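Substrate-binding protein (Synechococcus sp., PDB 6WPN) probably binds a sugar or oligosaccharide in the periplasm and delivers it to a membrane transporter. Local coordinates at residues A280-Q285 and E361-D366; Y396-R401 and E417-R422. All blocks are in the same frame, centred on the assembly; numbering follows the deposited sequence.

Interaction 1 of 2, residues A280-Q285 and E361-D366; sequences AVTTPQ and EAQIRD
Thr-282 and Pro-284 meet Gln-363 and Asp-366 in a small strand-against-helix contact of the periplasmic solute-binding protein fold. Strand 282-285 pairs antiparallel with strand 137-149 in the mixed sheet; Thr-283 and Val-148 are joined by backbone hydrogen bonding. Helix 359-374 lies beside it. The strand and helix segment axes come within 8.5 Å and run nearly parallel, 18° apart. The side chain of Gln-363 crosses that gap. The chain of Gln-363 leaves the helix with CG anti to the backbone N (chi1 -173°) and stays extended beyond CG, which brings its amide across to the strand. There Gln-363 NE2 lies 2.6 Å from Thr-282 O. The hydrogen bond is weak and bent, with an N-H...O angle of 127°. The stronger partner of NE2 is Ala-279 O, so the amide nitrogen serves two carbonyls, one at the end of helix 276-280 and one at the start of the strand. Gln-363 OE1 accepts from Gln-272 NE2 on helix 265-274. With its nitrogen and its oxygen both bonded, the amide is probably held against rotation.

The Thr-282 side chain crosses that of Gln-363 at about a right angle. It touches through carbon: Thr-282 CB is 3.7 Å from Gln-363 NE2. Its hydroxyl OG1 is engaged by Val-278 O and by Tyr-253 OH. Further along the strand, Pro-284 points toward the helix and faces its backbone. Its ring borders Asp-366, and Pro-284 CG lies 4.2 Å from Gln-363 O.

Interaction 2 of 2, residues Y396-R401 and E417-R422; sequences YTQLQR and EQQWNR
Helices 388-403 and 409-427 follow each other through a short loop, and the segments 396-401 and 417-422 come nearest at Gln-398 and Gln-419, whose CA atoms are 9.7 Å apart. This is a helix-loop-helix pair near the C-terminus of a periplasmic solute-binding protein. The wide spacing is spanned by two glutamine side chains that approach from opposite directions. Gln-419 reaches out with an extended chain beyond CG. Gln-398 is bent at chi2 (-49°), and this sets its amide crosswise to that of Gln-419, the two planes standing 79° apart. The closest atoms are the nitrogens: Gln-398 NE2 and Gln-419 NE2 are 3.3 Å apart, and both are donors. Gln-419 OE1 lies a little farther off, 3.6 Å from Gln-398 NE2. The two amides abut without a hydrogen bond between them.

Other residues supply more of the helix pairing. Gln-398 is buried and also touches Ala-412, Glu-415 and Ala-416. Gln-419 rests on Ile-394, and Trp-420 packs on Arg-390 and Leu-391. Within its own helix, Gln-398 OE1 accepts from Arg-401 NH1 at 3.1 Å, with an N-H...O angle of 142°. This bond, from one turn on, probably holds the Gln-398 amide in its rotation. Replacing Gln-398 with an alanine would probably open a gap facing Gln-419 and leave Arg-401 NH1 without this acceptor. The nitrogen lies in the carbonyl plane, on a lone pair of Gln-398 OE1, while the oxygen is tilted out of the guanidinium plane of Arg-401.

Overall arrangement
Interactions 1 and 2 are separate packing sites on opposite sides of the chain's centre. Their centres are 39 Å apart, and their nearest atoms are about 20 Å apart, so they do not touch. Both are peripheral: the centre of interaction 1 is 21 Å from the centre of the chain, and that of interaction 2 is 23 Å. They also follow in series, since interaction 1 closes before interaction 2 opens. The first joins a sheet strand to a helix distant in sequence; the second joins two successive helices. A bound 1,2-ethanediol, probably from the crystallisation liquor, lies about 4 Å from the Gln-363 side chain. It does not establish a sugar site there.

Interaction 1 of 2, residues A280-Q285 and E361-D366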
# COMPACT_ATOMS: atom_id res chain seq x y z
N ALA A 280 -8.49 -3.48 23.13
CA ALA A 280 -8.79 -4.66 23.95
C ALA A 280 -9.85 -5.54 23.31
O ALA A 280 -9.88 -6.75 23.58
CB ALA A 280 -9.23 -4.23 25.36
N VAL A 281 -10.72 -4.97 22.48
CA VAL A 281 -11.76 -5.72 21.77
C VAL A 281 -11.44 -5.85 20.28
O VAL A 281 -12.32 -6.20 19.50
CB VAL A 281 -13.15 -5.08 21.98
CG1 VAL A 281 -13.46 -4.98 23.46
CG2 VAL A 281 -13.22 -3.72 21.31
N THR A 282 -10.21 -5.54 19.88
CA THR A 282 -9.77 -5.65 18.50
C THR A 282 -9.10 -6.99 18.25
O THR A 282 -8.27 -7.43 19.05
CB THR A 282 -8.80 -4.51 18.17
OG1 THR A 282 -9.47 -3.25 18.28
CG2 THR A 282 -8.24 -4.67 16.76
N THR A 283 -9.46 -7.65 17.15
CA THR A 283 -8.78 -8.87 16.73
C THR A 283 -8.34 -8.73 15.28
O THR A 283 -9.13 -8.29 14.43
CB THR A 283 -9.67 -10.11 16.89
OG1 THR A 283 -10.87 -9.92 16.13
CG2 THR A 283 -10.01 -10.35 18.35
N PRO A 284 -7.10 -9.08 14.95
CA PRO A 284 -6.68 -9.05 13.55
C PRO A 284 -7.31 -10.20 12.77
O PRO A 284 -7.45 -11.31 13.29
CB PRO A 284 -5.15 -9.19 13.63
CG PRO A 284 -4.80 -8.95 15.08
CD PRO A 284 -5.98 -9.40 15.86
N GLN A 285 -7.68 -9.92 11.53
CA GLN A 285 -8.37 -10.87 10.67
C GLN A 285 -7.82 -10.74 9.25
O GLN A 285 -7.18 -9.74 8.92
CB GLN A 285 -9.89 -10.63 10.66
CG GLN A 285 -10.56 -10.88 12.00
CD GLN A 285 -10.55 -12.34 12.42
OE1 GLN A 285 -10.63 -13.24 11.58
NE2 GLN A 285 -10.44 -12.59 13.72
N GLU A 361 1.24 -7.33 23.75
CA GLU A 361 2.28 -7.90 22.91
C GLU A 361 1.77 -9.12 22.16
O GLU A 361 2.17 -9.36 21.01
CB GLU A 361 3.50 -8.28 23.74
CG GLU A 361 4.29 -7.09 24.26
CD GLU A 361 5.54 -7.52 25.00
OE1 GLU A 361 6.07 -8.62 24.70
OE2 GLU A 361 6.00 -6.77 25.89
N ALA A 362 0.88 -9.90 22.78
CA ALA A 362 0.30 -11.06 22.11
C ALA A 362 -0.55 -10.63 20.92
O ALA A 362 -0.50 -11.25 19.85
CB ALA A 362 -0.51 -11.89 23.10
N GLN A 363 -1.34 -9.57 21.09
CA GLN A 363 -2.13 -9.03 19.99
C GLN A 363 -1.24 -8.59 18.84
O GLN A 363 -1.52 -8.89 17.67
CB GLN A 363 -2.99 -7.87 20.49
CG GLN A 363 -3.98 -7.34 19.47
CD GLN A 363 -4.81 -6.21 20.04
OE1 GLN A 363 -4.28 -5.27 20.62
NE2 GLN A 363 -6.13 -6.32 19.89
N ILE A 364 -0.15 -7.87 19.14
CA ILE A 364 0.76 -7.40 18.10
C ILE A 364 1.43 -8.58 17.41
O ILE A 364 1.63 -8.57 16.19
CB ILE A 364 1.81 -6.44 18.70
CG1 ILE A 364 1.15 -5.16 19.20
CG2 ILE A 364 2.90 -6.13 17.67
CD1 ILE A 364 0.26 -4.49 18.19
N ARG A 365 1.76 -9.61 18.18
CA ARG A 365 2.35 -10.81 17.59
C ARG A 365 1.35 -11.51 16.69
O ARG A 365 1.71 -11.98 15.60
CB ARG A 365 2.84 -11.72 18.72
CG ARG A 365 3.58 -12.97 18.28
CD ARG A 365 2.64 -14.15 18.17
NE ARG A 365 3.37 -15.40 18.03
CZ ARG A 365 3.41 -16.34 18.97
NH1 ARG A 365 2.76 -16.16 20.12
NH2 ARG A 365 4.09 -17.47 18.75
N ASP A 366 0.08 -11.59 17.11
CA ASP A 366 -0.96 -12.20 16.28
C ASP A 366 -1.11 -11.47 14.95
O ASP A 366 -1.31 -12.10 13.90
CB ASP A 366 -2.31 -12.21 17.00
CG ASP A 366 -2.30 -13.05 18.26
OD1 ASP A 366 -1.44 -13.96 18.38
OD2 ASP A 366 -3.17 -12.81 19.14

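Interaction 2 of 2, residues Y396-R401 and E417-R422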
# COMPACT_ATOMS: atom_id res chain seq x y z
N TYR A 396 -12.24 7.43 -9.52
CA TYR A 396 -12.76 7.91 -8.24
C TYR A 396 -13.69 9.10 -8.42
O TYR A 396 -14.71 9.22 -7.73
CB TYR A 396 -11.61 8.28 -7.30
CG TYR A 396 -10.86 7.12 -6.67
CD1 TYR A 396 -10.91 5.85 -7.24
CD2 TYR A 396 -10.14 7.29 -5.50
CE1 TYR A 396 -10.23 4.79 -6.67
CE2 TYR A 396 -9.46 6.23 -4.92
CZ TYR A 396 -9.51 4.99 -5.50
OH TYR A 396 -8.83 3.94 -4.92
N THR A 397 -13.35 10.01 -9.35
CA THR A 397 -14.19 11.19 -9.58
C THR A 397 -15.55 10.80 -10.13
O THR A 397 -16.58 11.31 -9.67
CB THR A 397 -13.49 12.16 -10.53
OG1 THR A 397 -12.30 12.66 -9.92
CG2 THR A 397 -14.41 13.32 -10.88
N GLN A 398 -15.59 9.92 -11.13
CA GLN A 398 -16.87 9.52 -11.71
C GLN A 398 -17.68 8.69 -10.72
O GLN A 398 -18.90 8.86 -10.61
CB GLN A 398 -16.64 8.74 -13.01
CG GLN A 398 -16.04 9.57 -14.14
CD GLN A 398 -16.77 10.89 -14.35
OE1 GLN A 398 -18.00 10.94 -14.35
NE2 GLN A 398 -16.01 11.96 -14.54
N LEU A 399 -17.02 7.78 -9.99
CA LEU A 399 -17.73 7.01 -8.98
C LEU A 399 -18.33 7.93 -7.93
O LEU A 399 -19.45 7.72 -7.46
CB LEU A 399 -16.80 5.99 -8.34
CG LEU A 399 -17.39 5.12 -7.22
CD1 LEU A 399 -18.58 4.34 -7.73
CD2 LEU A 399 -16.34 4.18 -6.66
N GLN A 400 -17.61 9.01 -7.60
CA GLN A 400 -18.09 9.97 -6.62
C GLN A 400 -19.37 10.65 -7.09
O GLN A 400 -20.29 10.86 -6.30
CB GLN A 400 -16.99 10.99 -6.35
CG GLN A 400 -17.19 11.85 -5.15
CD GLN A 400 -15.93 12.62 -4.80
OE1 GLN A 400 -14.82 12.08 -4.91
NE2 GLN A 400 -16.09 13.87 -4.39
N ARG A 401 -19.44 10.99 -8.38
CA ARG A 401 -20.66 11.58 -8.92
C ARG A 401 -21.84 10.61 -8.84
O ARG A 401 -22.98 11.04 -8.65
CB ARG A 401 -20.45 12.00 -10.38
CG ARG A 401 -19.38 13.06 -10.58
CD ARG A 401 -19.18 13.31 -12.05
NE ARG A 401 -20.33 13.98 -12.64
CZ ARG A 401 -20.56 14.05 -13.94
NH1 ARG A 401 -19.73 13.47 -14.80
NH2 ARG A 401 -21.63 14.70 -14.40
N GLU A 417 -14.61 5.75 -18.78
CA GLU A 417 -14.02 5.10 -19.95
C GLU A 417 -13.64 6.13 -21.01
O GLU A 417 -12.55 6.08 -21.58
CB GLU A 417 -15.00 4.07 -20.53
CG GLU A 417 -14.54 3.46 -21.84
CD GLU A 417 -15.66 2.72 -22.55
OE1 GLU A 417 -16.78 3.27 -22.67
OE2 GLU A 417 -15.42 1.57 -22.99
N GLN A 418 -14.54 7.08 -21.28
CA GLN A 418 -14.28 8.06 -22.33
C GLN A 418 -13.19 9.05 -21.92
O GLN A 418 -12.37 9.45 -22.74
CB GLN A 418 -15.57 8.79 -22.67
CG GLN A 418 -16.60 7.90 -23.35
CD GLN A 418 -17.98 8.52 -23.40
OE1 GLN A 418 -18.24 9.54 -22.76
NE2 GLN A 418 -18.88 7.92 -24.17
N GLN A 419 -13.17 9.45 -20.64
CA GLN A 419 -12.13 10.36 -20.17
C GLN A 419 -10.75 9.69 -20.19
O GLN A 419 -9.76 10.32 -20.58
CB GLN A 419 -12.46 10.87 -18.77
CG GLN A 419 -13.61 11.85 -18.76
CD GLN A 419 -13.77 12.54 -17.42
OE1 GLN A 419 -12.99 12.32 -16.50
NE2 GLN A 419 -14.79 13.39 -17.31
N TRP A 420 -10.67 8.43 -19.77
CA TRP A 420 -9.38 7.74 -19.82
C TRP A 420 -8.89 7.57 -21.25
O TRP A 420 -7.70 7.75 -21.54
CB TRP A 420 -9.45 6.39 -19.12
CG TRP A 420 -8.21 5.58 -19.38
CD1 TRP A 420 -8.06 4.55 -20.27
CD2 TRP A 420 -6.92 5.78 -18.78
NE1 TRP A 420 -6.77 4.09 -20.24
CE2 TRP A 420 -6.05 4.82 -19.34
CE3 TRP A 420 -6.42 6.66 -17.81
CZ2 TRP A 420 -4.71 4.72 -18.96
CZ3 TRP A 420 -5.09 6.56 -17.44
CH2 TRP A 420 -4.25 5.60 -18.01
N ASN A 421 -9.80 7.21 -22.17
CA ASN A 421 -9.39 7.03 -23.56
C ASN A 421 -8.99 8.35 -24.20
O ASN A 421 -8.16 8.37 -25.11
CB ASN A 421 -10.51 6.36 -24.35
CG ASN A 421 -10.67 4.89 -24.01
OD1 ASN A 421 -9.73 4.25 -23.53
ND2 ASN A 421 -11.86 4.35 -24.24
N ARG A 422 -9.57 9.46 -23.74
CA ARG A 422 -9.08 10.78 -24.11
C ARG A 422 -7.61 10.95 -23.72
O ARG A 422 -6.78 11.36 -24.53
CB ARG A 422 -9.92 11.86 -23.43
CG ARG A 422 -11.25 12.19 -24.08
CD ARG A 422 -12.11 12.97 -23.09
NE ARG A 422 -11.37 14.05 -22.44
CZ ARG A 422 -11.84 14.77 -21.42
NH1 ARG A 422 -13.05 14.53 -20.93
NH2 ARG A 422 -11.10 15.73 -20.89